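Local coordinates for protein glucosamine--fructose-6-phosphate aminotransferase [isomerizing] (Francisella tularensis subsp. tularensis, PDB 3TBF) that probably makes glucosamine 6-phosphate from fructose 6-phosphate with nitrogen from glutamine, its C-terminal fragment corresponding to the sugar-isomerising part, at residues 347-352 with 357-362; 221-226 with 303-308; 15-20 with 156-161; 258-263 with 267-272; 20-25 with 205-210. All blocks are in the same frame, centred on the assembly; numbering follows the deposited sequence. Where two conformers were deposited one is given.

Contact 1: residues 347-352 with 357-362; sequences LSYHVA and TDVDQP
With chi1 at 172°, the ring of Tyr-349 swings away from its own backbone N and comes up beside Val-359, whose chi1 of -72° sets CG1 opposite the carbonyl carbon and CG2 between that carbon and the backbone N. Its two methyls therefore take different partners on the helix. CG1 presses on Ala-352 CB at 3.5 Å, tighter than usual carbon-carbon contact, while CG2 lies 3.9 Å from Tyr-349 CE1 and meets the ring at a slant. Val-359 CG1 also skirts the ring, 4.1 Å from Tyr-349 CD1, and bridges the tyrosine and the alanine. These residues belong to the last turns of helix 335-355, in the second SIS domain, and to the C-terminal tail that follows this helix. The turn between them is fastened by Thr-357 N, which donates to Ala-352 O at 3.0 Å with the nitrogen tilted 26° from the carbonyl plane. This is a 6→1 bond, one element of the Schellman pattern at helix C-termini. Thr-357 OG1 sits 3.7 Å from Ala-352 CB and is hydrogen-bonded to the carbonyl O of Ile-252 in helix 238-253. The Tyr-349 hydroxyl is hydrogen-bonded to His-12 ND1. Farther along the tail, the Asp-360 carboxylate takes the backbone N of Tyr-13 and of Met-14, at the start of helix 13-19.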
# COMPACT_ATOMS: atom_id res chain seq x y z
N LEU A 347 17.03 10.36 -12.25
CA LEU A 347 16.48 11.54 -11.67
C LEU A 347 16.93 11.64 -10.27
O LEU A 347 17.32 12.72 -9.80
CB LEU A 347 14.97 11.50 -11.72
CG LEU A 347 14.27 12.80 -11.21
CD1 LEU A 347 14.73 14.07 -11.94
CD2 LEU A 347 12.74 12.67 -11.25
N SER A 348 16.87 10.54 -9.56
CA SER A 348 17.17 10.60 -8.15
C SER A 348 18.65 10.80 -7.96
O SER A 348 19.06 11.47 -7.02
CB SER A 348 16.68 9.35 -7.38
OG SER A 348 17.58 8.27 -7.60
N TYR A 349 19.46 10.24 -8.85
CA TYR A 349 20.90 10.49 -8.80
C TYR A 349 21.22 11.95 -8.98
O TYR A 349 21.87 12.55 -8.15
CB TYR A 349 21.64 9.66 -9.84
CG TYR A 349 23.10 10.04 -9.93
CD1 TYR A 349 24.05 9.56 -9.02
CD2 TYR A 349 23.55 10.91 -10.95
CE1 TYR A 349 25.41 9.92 -9.11
CE2 TYR A 349 24.89 11.29 -11.04
CZ TYR A 349 25.82 10.79 -10.12
OH TYR A 349 27.12 11.18 -10.23
N HIS A 350 20.76 12.55 -10.05
CA HIS A 350 21.08 13.95 -10.27
C HIS A 350 20.50 14.94 -9.24
O HIS A 350 21.15 15.93 -8.93
CB HIS A 350 20.65 14.36 -11.64
CG HIS A 350 21.46 13.73 -12.71
ND1 HIS A 350 22.82 13.96 -12.85
CD2 HIS A 350 21.13 12.85 -13.68
CE1 HIS A 350 23.27 13.28 -13.89
NE2 HIS A 350 22.27 12.60 -14.41
N VAL A 351 19.31 14.66 -8.70
CA VAL A 351 18.73 15.57 -7.74
C VAL A 351 19.53 15.47 -6.46
O VAL A 351 19.74 16.47 -5.78
CB VAL A 351 17.27 15.26 -7.55
CG1 VAL A 351 16.69 15.99 -6.32
CG2 VAL A 351 16.56 15.60 -8.83
N ALA A 352 20.07 14.28 -6.20
CA ALA A 352 20.94 14.09 -5.04
C ALA A 352 22.19 14.91 -5.17
O ALA A 352 22.62 15.54 -4.20
CB ALA A 352 21.31 12.63 -4.86
N THR A 357 23.78 15.66 -1.46
CA THR A 357 23.63 14.51 -0.56
C THR A 357 24.44 13.34 -1.09
O THR A 357 24.98 13.40 -2.19
CB THR A 357 22.15 14.10 -0.29
OG1 THR A 357 21.36 14.18 -1.48
CG2 THR A 357 21.53 15.00 0.81
N ASP A 358 24.58 12.32 -0.27
CA ASP A 358 25.53 11.23 -0.53
C ASP A 358 24.85 10.28 -1.47
O ASP A 358 23.67 9.94 -1.28
CB ASP A 358 25.91 10.47 0.77
CG ASP A 358 26.99 11.18 1.59
OD1 ASP A 358 27.84 11.89 0.99
OD2 ASP A 358 26.97 11.03 2.84
N VAL A 359 25.54 9.84 -2.51
CA VAL A 359 24.92 8.82 -3.33
C VAL A 359 25.50 7.47 -3.02
O VAL A 359 24.84 6.47 -3.16
CB VAL A 359 24.91 9.19 -4.82
CG1 VAL A 359 23.91 10.32 -5.02
CG2 VAL A 359 26.31 9.57 -5.29
N ASP A 360 26.74 7.42 -2.58
CA ASP A 360 27.37 6.15 -2.31
C ASP A 360 27.33 5.85 -0.80
O ASP A 360 27.17 6.75 0.02
CB ASP A 360 28.80 6.17 -2.84
CG ASP A 360 28.87 6.09 -4.38
OD1 ASP A 360 27.89 5.63 -5.05
OD2 ASP A 360 29.94 6.49 -4.92
N GLN A 361 27.45 4.56 -0.46
CA GLN A 361 27.58 4.14 0.93
C GLN A 361 29.04 4.33 1.35
O GLN A 361 29.93 4.52 0.50
CB GLN A 361 27.18 2.67 1.12
CG GLN A 361 25.78 2.26 0.64
CD GLN A 361 25.62 0.71 0.57
OE1 GLN A 361 26.10 -0.00 1.45
NE2 GLN A 361 24.96 0.21 -0.48
N PRO A 362 29.29 4.33 2.65
CA PRO A 362 30.65 4.21 3.19
C PRO A 362 31.34 2.88 2.87
O PRO A 362 32.58 2.81 2.87
CB PRO A 362 30.43 4.32 4.70
CG PRO A 362 29.05 4.93 4.89
CD PRO A 362 28.43 5.12 3.54

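Contact 2: residues 221-226 with 303-308; sequences SEYFSD and GGKLIL
Lys-305 opens strand 305-311 and meets Tyr-223 first. Its CG lies 3.4 Å from Tyr-223 CZ, and its CB is modelled only 3.0 Å from Tyr-223 OH, a spacing short enough to be doubtful in detail. Beyond CG the lysine chain bends (chi2 49°, chi4 69°) instead of running out straight. The bends carry NZ over the face of the phenol, 4.7 Å from the centroid of the Tyr-223 ring and 21° off its normal, in a cation-pi arrangement. A second lysine, Lys-227, also makes a cation-pi contact with this ring, so the aromatic electrons probably serve two positive charges. Two residues on, Ile-307 returns to the same side of the strand, and the contact turns apolar. Its CD1 reaches Phe-224 CE1 and CZ, each at 3.6 Å, and approaches Tyr-223 CD2 at 4.3 Å, so that one methyl serves both rings and meets each obliquely. The short 3-10 turn 222-224 that carries these rings follows helix 214-221. It leans on Pro-278 at the start of the adjacent parallel strand 278-283, while Ser-221 before it packs on His-350 and Val-351 of helix 335-355.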
# COMPACT_ATOMS: atom_id res chain seq x y z
N SER A 221 16.88 18.21 -13.49
CA SER A 221 17.05 18.10 -12.07
C SER A 221 17.32 19.43 -11.33
O SER A 221 17.10 19.50 -10.10
CB SER A 221 18.17 17.10 -11.78
OG SER A 221 19.43 17.68 -11.99
N GLU A 222 17.79 20.47 -12.03
CA GLU A 222 18.00 21.79 -11.40
C GLU A 222 16.68 22.33 -10.81
O GLU A 222 16.67 22.96 -9.76
CB GLU A 222 18.55 22.81 -12.39
CG GLU A 222 20.04 22.57 -12.78
CD GLU A 222 20.42 22.99 -14.25
OE1 GLU A 222 19.56 23.47 -15.03
OE2 GLU A 222 21.61 22.81 -14.64
N TYR A 223 15.57 22.04 -11.50
CA TYR A 223 14.24 22.36 -11.01
C TYR A 223 13.99 21.90 -9.55
O TYR A 223 13.18 22.51 -8.86
CB TYR A 223 13.16 21.79 -11.96
CG TYR A 223 11.76 22.11 -11.54
CD1 TYR A 223 11.22 23.38 -11.76
CD2 TYR A 223 10.96 21.16 -10.90
CE1 TYR A 223 9.92 23.68 -11.35
CE2 TYR A 223 9.66 21.47 -10.49
CZ TYR A 223 9.16 22.73 -10.71
OH TYR A 223 7.88 23.01 -10.27
N PHE A 224 14.71 20.89 -9.06
CA PHE A 224 14.39 20.30 -7.76
C PHE A 224 15.21 20.90 -6.63
O PHE A 224 15.03 20.53 -5.46
CB PHE A 224 14.54 18.77 -7.76
CG PHE A 224 13.47 18.03 -8.54
CD1 PHE A 224 13.48 18.02 -9.92
CD2 PHE A 224 12.49 17.29 -7.88
CE1 PHE A 224 12.55 17.33 -10.65
CE2 PHE A 224 11.52 16.59 -8.59
CZ PHE A 224 11.55 16.61 -9.99
N SER A 225 16.10 21.84 -6.94
CA SER A 225 17.06 22.31 -5.91
C SER A 225 16.42 22.96 -4.70
O SER A 225 16.92 22.81 -3.60
CB SER A 225 18.09 23.27 -6.51
OG SER A 225 17.44 24.35 -7.14
N ASP A 226 15.31 23.67 -4.91
CA ASP A 226 14.59 24.32 -3.82
C ASP A 226 13.30 23.60 -3.39
O ASP A 226 12.52 24.17 -2.61
CB ASP A 226 14.28 25.78 -4.16
CG ASP A 226 13.30 25.92 -5.31
OD1 ASP A 226 12.96 24.92 -5.98
OD2 ASP A 226 12.85 27.07 -5.55
N GLY A 303 -2.08 23.51 -11.24
CA GLY A 303 -0.75 24.14 -11.33
C GLY A 303 0.45 23.26 -11.02
O GLY A 303 1.58 23.75 -10.84
N GLY A 304 0.24 21.94 -10.98
CA GLY A 304 1.36 21.01 -10.81
C GLY A 304 2.34 21.13 -11.95
O GLY A 304 1.94 21.35 -13.09
N LYS A 305 3.62 21.02 -11.64
CA LYS A 305 4.65 21.01 -12.66
C LYS A 305 4.91 19.55 -13.13
O LYS A 305 5.57 18.76 -12.45
CB LYS A 305 5.90 21.69 -12.14
CG LYS A 305 7.04 21.80 -13.16
CD LYS A 305 6.56 22.35 -14.50
CE LYS A 305 7.56 23.35 -15.11
NZ LYS A 305 8.80 22.67 -15.55
N LEU A 306 4.37 19.23 -14.31
CA LEU A 306 4.36 17.89 -14.85
C LEU A 306 5.69 17.61 -15.52
O LEU A 306 6.13 18.39 -16.40
CB LEU A 306 3.23 17.70 -15.89
CG LEU A 306 1.81 17.30 -15.44
CD1 LEU A 306 1.41 18.08 -14.20
CD2 LEU A 306 0.74 17.49 -16.56
N ILE A 307 6.33 16.52 -15.06
CA ILE A 307 7.57 15.97 -15.61
C ILE A 307 7.27 14.55 -16.00
O ILE A 307 7.04 13.68 -15.12
CB ILE A 307 8.66 15.99 -14.55
CG1 ILE A 307 8.96 17.44 -14.16
CG2 ILE A 307 9.86 15.32 -15.05
CD1 ILE A 307 9.75 17.54 -12.91
N LEU A 308 7.20 14.31 -17.31
CA LEU A 308 6.63 13.08 -17.80
C LEU A 308 7.60 12.27 -18.59
O LEU A 308 8.25 12.78 -19.47
CB LEU A 308 5.42 13.36 -18.65
CG LEU A 308 4.34 14.29 -18.08
CD1 LEU A 308 3.35 14.53 -19.17
CD2 LEU A 308 3.68 13.74 -16.82

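Contact 3: residues 15-20 with 156-161; sequences LKEIYE and GVEIGV
The carboxylate of Glu-17 grips two successive backbone N-H groups of the loop 156-161. Ile-159 N donates to Glu-17 OE2 at 3.0 Å in an almost straight bond (176°), arriving on the syn side but 27° out of the carboxylate plane. Gly-160 N donates to Glu-17 OE1 at 3.1 Å, using the syn lone pair. With a bond on each oxygen, the rotation of the carboxylate is fixed and the turn of the loop is tied to it. Gly-160 brings a bare CA close to the carboxylate, with no side chain to crowd OE1. Around the grip, Glu-17 OE1 lies 3.6 Å from Glu-158 CA and 3.7 Å from Glu-158 CG. Glu-17 reaches the loop through a chain bent at chi2 (148°). A like charge, Glu-158 OE2, stands 4.9 Å from Glu-17 OE1. Any repulsion between the two is probably eased by the two loop N-H groups on Glu-17, and by the backbone N of Thr-164 and of Ala-166, which Glu-158 OE2 accepts at the start of helix 165-184. Next to Glu-17, Lys-16 reaches one turn on, its NZ making a weak salt bridge to Glu-20 OE1, an oxygen also paired with Lys-165; the ammonium of Lys-165 in turn holds Val-157 O. Helix 13-19 rests on helix 335-355 through Leu-15 and Ile-18 and on helix 203-211 through Ile-18 and Tyr-19, while the loop pairs by backbone bonds with the C-terminal tail at Val-359 and Gln-361.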
# COMPACT_ATOMS: atom_id res chain seq x y z
N LEU A 15 26.25 5.61 -9.99
CA LEU A 15 26.09 5.87 -11.41
C LEU A 15 26.65 4.71 -12.22
O LEU A 15 26.09 4.32 -13.20
CB LEU A 15 26.79 7.17 -11.81
CG LEU A 15 26.53 7.67 -13.21
CD1 LEU A 15 25.06 7.88 -13.41
CD2 LEU A 15 27.35 8.97 -13.47
N LYS A 16 27.72 4.12 -11.76
CA LYS A 16 28.21 2.90 -12.41
C LYS A 16 27.14 1.79 -12.41
O LYS A 16 26.99 1.07 -13.40
CB LYS A 16 29.42 2.35 -11.68
CG LYS A 16 29.81 0.96 -12.17
CD LYS A 16 31.03 0.46 -11.50
CE LYS A 16 30.73 -0.34 -10.26
NZ LYS A 16 30.84 -1.80 -10.63
N GLU A 17 26.41 1.68 -11.31
CA GLU A 17 25.47 0.59 -11.15
C GLU A 17 24.27 0.81 -12.00
O GLU A 17 23.71 -0.13 -12.53
CB GLU A 17 25.12 0.38 -9.69
CG GLU A 17 26.25 -0.41 -8.97
CD GLU A 17 26.45 -0.05 -7.48
OE1 GLU A 17 25.45 0.29 -6.79
OE2 GLU A 17 27.61 -0.12 -6.99
N ILE A 18 23.88 2.05 -12.17
CA ILE A 18 22.78 2.32 -13.06
C ILE A 18 23.20 1.93 -14.45
O ILE A 18 22.41 1.34 -15.19
CB ILE A 18 22.41 3.78 -13.03
CG1 ILE A 18 21.71 4.10 -11.72
CG2 ILE A 18 21.53 4.09 -14.15
CD1 ILE A 18 21.53 5.57 -11.48
N TYR A 19 24.46 2.21 -14.80
CA TYR A 19 24.97 1.88 -16.13
C TYR A 19 25.36 0.43 -16.31
O TYR A 19 25.60 0.07 -17.43
CB TYR A 19 26.14 2.76 -16.53
CG TYR A 19 25.67 4.04 -17.14
CD1 TYR A 19 25.28 5.10 -16.35
CD2 TYR A 19 25.64 4.21 -18.51
CE1 TYR A 19 24.87 6.30 -16.91
CE2 TYR A 19 25.24 5.40 -19.08
CZ TYR A 19 24.86 6.45 -18.26
OH TYR A 19 24.41 7.64 -18.81
N GLU A 20 25.38 -0.38 -15.25
CA GLU A 20 25.60 -1.82 -15.41
C GLU A 20 24.31 -2.56 -15.73
O GLU A 20 24.31 -3.76 -15.95
CB GLU A 20 26.12 -2.40 -14.12
CG GLU A 20 27.59 -2.22 -13.83
CD GLU A 20 28.00 -3.00 -12.56
OE1 GLU A 20 27.79 -2.50 -11.43
OE2 GLU A 20 28.53 -4.12 -12.70
N GLY A 156 25.50 -8.64 -9.30
CA GLY A 156 26.82 -8.29 -8.75
C GLY A 156 26.60 -7.50 -7.47
O GLY A 156 25.53 -7.55 -6.93
N VAL A 157 27.59 -6.74 -7.03
CA VAL A 157 27.54 -6.08 -5.73
C VAL A 157 27.09 -4.64 -5.89
O VAL A 157 27.43 -4.00 -6.91
CB VAL A 157 28.98 -6.07 -5.10
CG1 VAL A 157 28.93 -5.52 -3.68
CG2 VAL A 157 29.61 -7.48 -5.14
N GLU A 158 26.39 -4.11 -4.89
CA GLU A 158 25.96 -2.70 -4.84
C GLU A 158 26.60 -1.85 -3.72
O GLU A 158 26.52 -2.20 -2.56
CB GLU A 158 24.43 -2.61 -4.66
CG GLU A 158 23.64 -2.84 -5.94
CD GLU A 158 22.14 -2.58 -5.79
OE1 GLU A 158 21.66 -2.42 -4.63
OE2 GLU A 158 21.43 -2.52 -6.82
N ILE A 159 27.20 -0.72 -4.08
CA ILE A 159 27.73 0.24 -3.12
C ILE A 159 26.88 1.52 -3.08
O ILE A 159 26.98 2.30 -2.15
CB ILE A 159 29.24 0.49 -3.42
CG1 ILE A 159 30.06 -0.77 -3.08
CG2 ILE A 159 29.82 1.70 -2.65
CD1 ILE A 159 31.47 -0.74 -3.56
N GLY A 160 26.00 1.72 -4.06
CA GLY A 160 25.10 2.87 -4.05
C GLY A 160 24.19 2.82 -2.82
O GLY A 160 23.79 1.75 -2.39
N VAL A 161 23.90 3.98 -2.26
CA VAL A 161 22.99 4.03 -1.14
C VAL A 161 21.65 3.39 -1.60
O VAL A 161 21.11 2.50 -0.93
CB VAL A 161 22.75 5.50 -0.60
CG1 VAL A 161 21.61 5.50 0.44
CG2 VAL A 161 24.02 6.05 0.01

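Contact 4: residues 258-263 with 267-272; sequences EAYPSG and HGPLAL
Tyr-260 and Pro-269 meet where strand 256-261, an outermost strand of the second parallel sheet, turns into the loop leading to strand 278-283; both belong to the second SIS domain. The main interaction is CH-pi. Pro-269 CB stands 3.6 Å from the centroid of the Tyr-260 ring and only 9° off its normal, so the pyrrolidine covers one face with its CB, CG and CD, its N and CA standing farther off. Its CG is 3.6 Å from Tyr-260 CD1 and its CD 3.8 Å from Tyr-260 CE1, which spreads the contact over the ring instead of one point. At the far end of the ring Leu-272, its side chain crossing that of the tyrosine at about a right angle, brings its CD1 to 3.9 Å from Tyr-260 OH. Polar contact gathers at the same hydroxyl, which has a weak hydrogen bond with Lys-250 NZ of the second subunit. Glu-258 OE1 is hydrogen-bonded to His-256 of that subunit, and Glu-258 OE2 lies close to its counterpart there, like charges that may raise the affinity of one carboxylate for a proton. Within the strand, Tyr-260 OH donates to Glu-258 OE1 at 2.7 Å in a weak bond.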
# COMPACT_ATOMS: atom_id res chain seq x y z
N GLU A 258 6.40 11.14 -2.63
CA GLU A 258 5.39 10.16 -2.41
C GLU A 258 4.68 9.77 -3.70
O GLU A 258 4.36 10.64 -4.56
CB GLU A 258 4.36 10.73 -1.44
CG GLU A 258 3.42 9.63 -0.92
CD GLU A 258 2.36 10.16 0.01
OE1 GLU A 258 2.30 11.41 0.13
OE2 GLU A 258 1.59 9.34 0.59
N ALA A 259 4.36 8.48 -3.80
CA ALA A 259 3.68 7.91 -4.96
C ALA A 259 2.22 7.64 -4.70
O ALA A 259 1.86 7.13 -3.64
CB ALA A 259 4.35 6.64 -5.42
N TYR A 260 1.41 7.92 -5.71
CA TYR A 260 -0.04 7.64 -5.67
C TYR A 260 -0.44 6.91 -6.94
O TYR A 260 0.12 7.21 -8.00
CB TYR A 260 -0.80 8.94 -5.57
CG TYR A 260 -0.63 9.67 -4.24
CD1 TYR A 260 -1.48 9.42 -3.15
CD2 TYR A 260 0.33 10.68 -4.10
CE1 TYR A 260 -1.35 10.11 -1.97
CE2 TYR A 260 0.49 11.35 -2.93
CZ TYR A 260 -0.35 11.09 -1.86
OH TYR A 260 -0.19 11.83 -0.69
N PRO A 261 -1.35 5.93 -6.84
CA PRO A 261 -1.92 5.36 -8.07
C PRO A 261 -2.71 6.48 -8.70
O PRO A 261 -3.45 7.15 -7.98
CB PRO A 261 -2.88 4.26 -7.57
CG PRO A 261 -2.91 4.33 -6.09
CD PRO A 261 -2.09 5.51 -5.63
N SER A 262 -2.54 6.71 -9.99
CA SER A 262 -3.14 7.89 -10.62
C SER A 262 -4.66 8.01 -10.47
O SER A 262 -5.20 9.11 -10.44
CB SER A 262 -2.77 7.92 -12.08
OG SER A 262 -1.38 7.63 -12.22
N GLY A 263 -5.35 6.87 -10.36
CA GLY A 263 -6.79 6.87 -10.14
C GLY A 263 -7.28 7.35 -8.78
O GLY A 263 -8.49 7.51 -8.61
N HIS A 267 -9.39 11.68 -3.98
CA HIS A 267 -9.59 11.80 -2.54
C HIS A 267 -8.47 12.56 -1.85
O HIS A 267 -8.70 13.63 -1.26
CB HIS A 267 -9.83 10.42 -1.87
CG HIS A 267 -8.66 9.48 -1.93
ND1 HIS A 267 -7.53 9.64 -1.16
CD2 HIS A 267 -8.47 8.35 -2.65
CE1 HIS A 267 -6.68 8.66 -1.43
NE2 HIS A 267 -7.23 7.86 -2.33
N GLY A 268 -7.24 12.05 -1.94
CA GLY A 268 -6.15 12.61 -1.15
C GLY A 268 -5.42 13.76 -1.81
O GLY A 268 -5.77 14.94 -1.61
N PRO A 269 -4.42 13.42 -2.63
CA PRO A 269 -3.31 14.24 -3.13
C PRO A 269 -3.60 15.45 -4.01
O PRO A 269 -2.68 16.25 -4.21
CB PRO A 269 -2.49 13.24 -3.97
CG PRO A 269 -3.41 12.20 -4.34
CD PRO A 269 -4.38 12.05 -3.19
N LEU A 270 -4.79 15.58 -4.57
CA LEU A 270 -5.10 16.83 -5.28
C LEU A 270 -4.88 18.00 -4.32
O LEU A 270 -4.32 19.01 -4.70
CB LEU A 270 -6.52 16.85 -5.83
CG LEU A 270 -6.68 16.63 -7.34
CD1 LEU A 270 -5.35 16.79 -8.10
CD2 LEU A 270 -7.32 15.29 -7.64
N ALA A 271 -5.29 17.83 -3.06
CA ALA A 271 -5.12 18.88 -2.05
C ALA A 271 -3.68 19.42 -1.97
O ALA A 271 -3.48 20.62 -1.85
CB ALA A 271 -5.57 18.36 -0.67
N LEU A 272 -2.70 18.53 -2.05
CA LEU A 272 -1.28 18.89 -1.90
C LEU A 272 -0.67 19.65 -3.09
O LEU A 272 0.35 20.36 -2.94
CB LEU A 272 -0.46 17.63 -1.65
CG LEU A 272 -0.75 16.83 -0.37
CD1 LEU A 272 0.29 15.72 -0.23
CD2 LEU A 272 -0.74 17.76 0.85

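Contact 5: residues 20-25 with 205-210; sequences EQPEAV and ALVMGA
Two helices packed nearly antiparallel make this contact through Pro-22 on one and Val-207 with Met-208 on the other. The axes of 21-25 and 205-210 approach to 9.1 Å, with their directions 163° apart. The pyrrolidine of Pro-22 is the centrepiece: its CG lies 3.6 Å from Val-207 CG1, and its CD 3.9 Å from the same methyl. That methyl stands opposite the backbone N of Val-207 (chi1 165°), which directs it across the groove to the proline; it also comes 4.3 Å from Gln-21 CB. Proline suits the first turn of helix 21-30, where the backbone N has no helical carbonyl to bond. Helix 203-211 belongs to the helices that come, along the chain, between the two five-stranded parallel sheets of the paired SIS domains, and the contact joins helix 21-30, near the N-terminus, to this helical run. Met-208, modelled as selenomethionine, curls its chain at chi2 (71°) and chi3 so that the terminal CE touches the rim of the proline, 3.9 Å from Pro-22 CG and 4.0 Å from Pro-22 CB. The amide of Gln-21 turns to other helices: its NE2 is bonded to Ile-18 O and Gln-345 OE1, its OE1 to Thr-168 OG1.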
# COMPACT_ATOMS: atom_id res chain seq x y z
N GLU A 20 25.38 -0.38 -15.25
CA GLU A 20 25.60 -1.82 -15.41
C GLU A 20 24.31 -2.56 -15.73
O GLU A 20 24.31 -3.76 -15.95
CB GLU A 20 26.12 -2.40 -14.12
CG GLU A 20 27.59 -2.22 -13.83
CD GLU A 20 28.00 -3.00 -12.56
OE1 GLU A 20 27.79 -2.50 -11.43
OE2 GLU A 20 28.53 -4.12 -12.70
N GLN A 21 23.18 -1.88 -15.73
CA GLN A 21 21.92 -2.59 -15.78
C GLN A 21 21.68 -3.35 -17.06
O GLN A 21 21.13 -4.40 -17.05
CB GLN A 21 20.75 -1.65 -15.46
CG GLN A 21 20.70 -1.35 -13.98
CD GLN A 21 19.66 -0.39 -13.61
OE1 GLN A 21 18.70 -0.71 -12.85
NE2 GLN A 21 19.85 0.83 -14.06
N PRO A 22 22.11 -2.82 -18.17
CA PRO A 22 21.97 -3.63 -19.40
C PRO A 22 22.71 -4.96 -19.35
O PRO A 22 22.16 -5.96 -19.76
CB PRO A 22 22.56 -2.72 -20.48
CG PRO A 22 22.28 -1.38 -19.97
CD PRO A 22 22.60 -1.47 -18.49
N GLU A 23 23.93 -4.96 -18.85
CA GLU A 23 24.69 -6.20 -18.62
C GLU A 23 23.96 -7.07 -17.56
O GLU A 23 23.69 -8.25 -17.76
CB GLU A 23 26.12 -5.83 -18.18
CG GLU A 23 27.08 -7.00 -18.03
CD GLU A 23 28.39 -6.64 -17.26
OE1 GLU A 23 28.69 -5.41 -17.14
OE2 GLU A 23 29.09 -7.59 -16.77
N ALA A 24 23.60 -6.46 -16.46
CA ALA A 24 22.98 -7.20 -15.36
C ALA A 24 21.67 -7.85 -15.76
O ALA A 24 21.40 -9.01 -15.46
CB ALA A 24 22.75 -6.28 -14.17
N VAL A 25 20.84 -7.07 -16.42
CA VAL A 25 19.61 -7.58 -16.94
C VAL A 25 19.83 -8.76 -17.85
O VAL A 25 19.29 -9.85 -17.61
CB VAL A 25 18.82 -6.50 -17.63
CG1 VAL A 25 17.94 -7.07 -18.69
CG2 VAL A 25 18.00 -5.78 -16.57
N ALA A 205 18.56 -3.54 -25.04
CA ALA A 205 18.59 -2.39 -25.94
C ALA A 205 17.72 -1.25 -25.43
O ALA A 205 18.06 -0.08 -25.53
CB ALA A 205 18.16 -2.81 -27.36
N LEU A 206 16.58 -1.59 -24.87
CA LEU A 206 15.65 -0.55 -24.45
C LEU A 206 16.21 0.17 -23.19
O LEU A 206 16.07 1.39 -23.03
CB LEU A 206 14.31 -1.18 -24.21
CG LEU A 206 13.71 -1.86 -25.45
CD1 LEU A 206 12.37 -2.48 -25.04
CD2 LEU A 206 13.52 -0.89 -26.63
N VAL A 207 16.92 -0.57 -22.36
CA VAL A 207 17.49 0.01 -21.17
C VAL A 207 18.60 0.95 -21.57
O VAL A 207 18.74 2.05 -21.06
CB VAL A 207 17.96 -1.08 -20.20
CG1 VAL A 207 18.91 -0.51 -19.12
CG2 VAL A 207 16.73 -1.79 -19.54
N MSE A 208 19.38 0.52 -22.55
CA MSE A 208 20.45 1.36 -23.06
C MSE A 208 19.91 2.68 -23.63
O MSE A 208 20.46 3.74 -23.34
CB MSE A 208 21.24 0.59 -24.08
CG MSE A 208 22.40 1.35 -24.62
SE MSE A 208 23.82 1.55 -23.27
CE MSE A 208 24.58 -0.28 -22.98
N GLY A 209 18.82 2.61 -24.40
CA GLY A 209 18.10 3.81 -24.87
C GLY A 209 17.68 4.72 -23.74
O GLY A 209 17.72 5.96 -23.85
N ALA A 210 17.23 4.09 -22.66
CA ALA A 210 16.72 4.82 -21.50
C ALA A 210 17.88 5.63 -20.92
O ALA A 210 17.70 6.77 -20.57
CB ALA A 210 16.14 3.85 -20.47

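Overall arrangement
Contacts 1 and 3 are joined by the C-terminal tail, with centres about 12 Å apart: Val-359 O lies 2.8 Å from Val-161 N, and Gln-361 NE2 2.7 Å from Gly-160 O, both probable hydrogen bonds. Contact 5 shares Glu-20 with contact 3, as helices 13-19 and 21-30 follow one another, their contact centres about 13 Å apart. Contact 2 touches contact 1 where Val-351 CG1 packs 3.8 Å from Phe-224 CB. Contacts 2 and 4 both reach the second sheet, about 17 Å between centres. Contact 4, alone of the five, touches the second subunit; its centre is about 31 Å from that of contact 5, on the other side of the chain's centre.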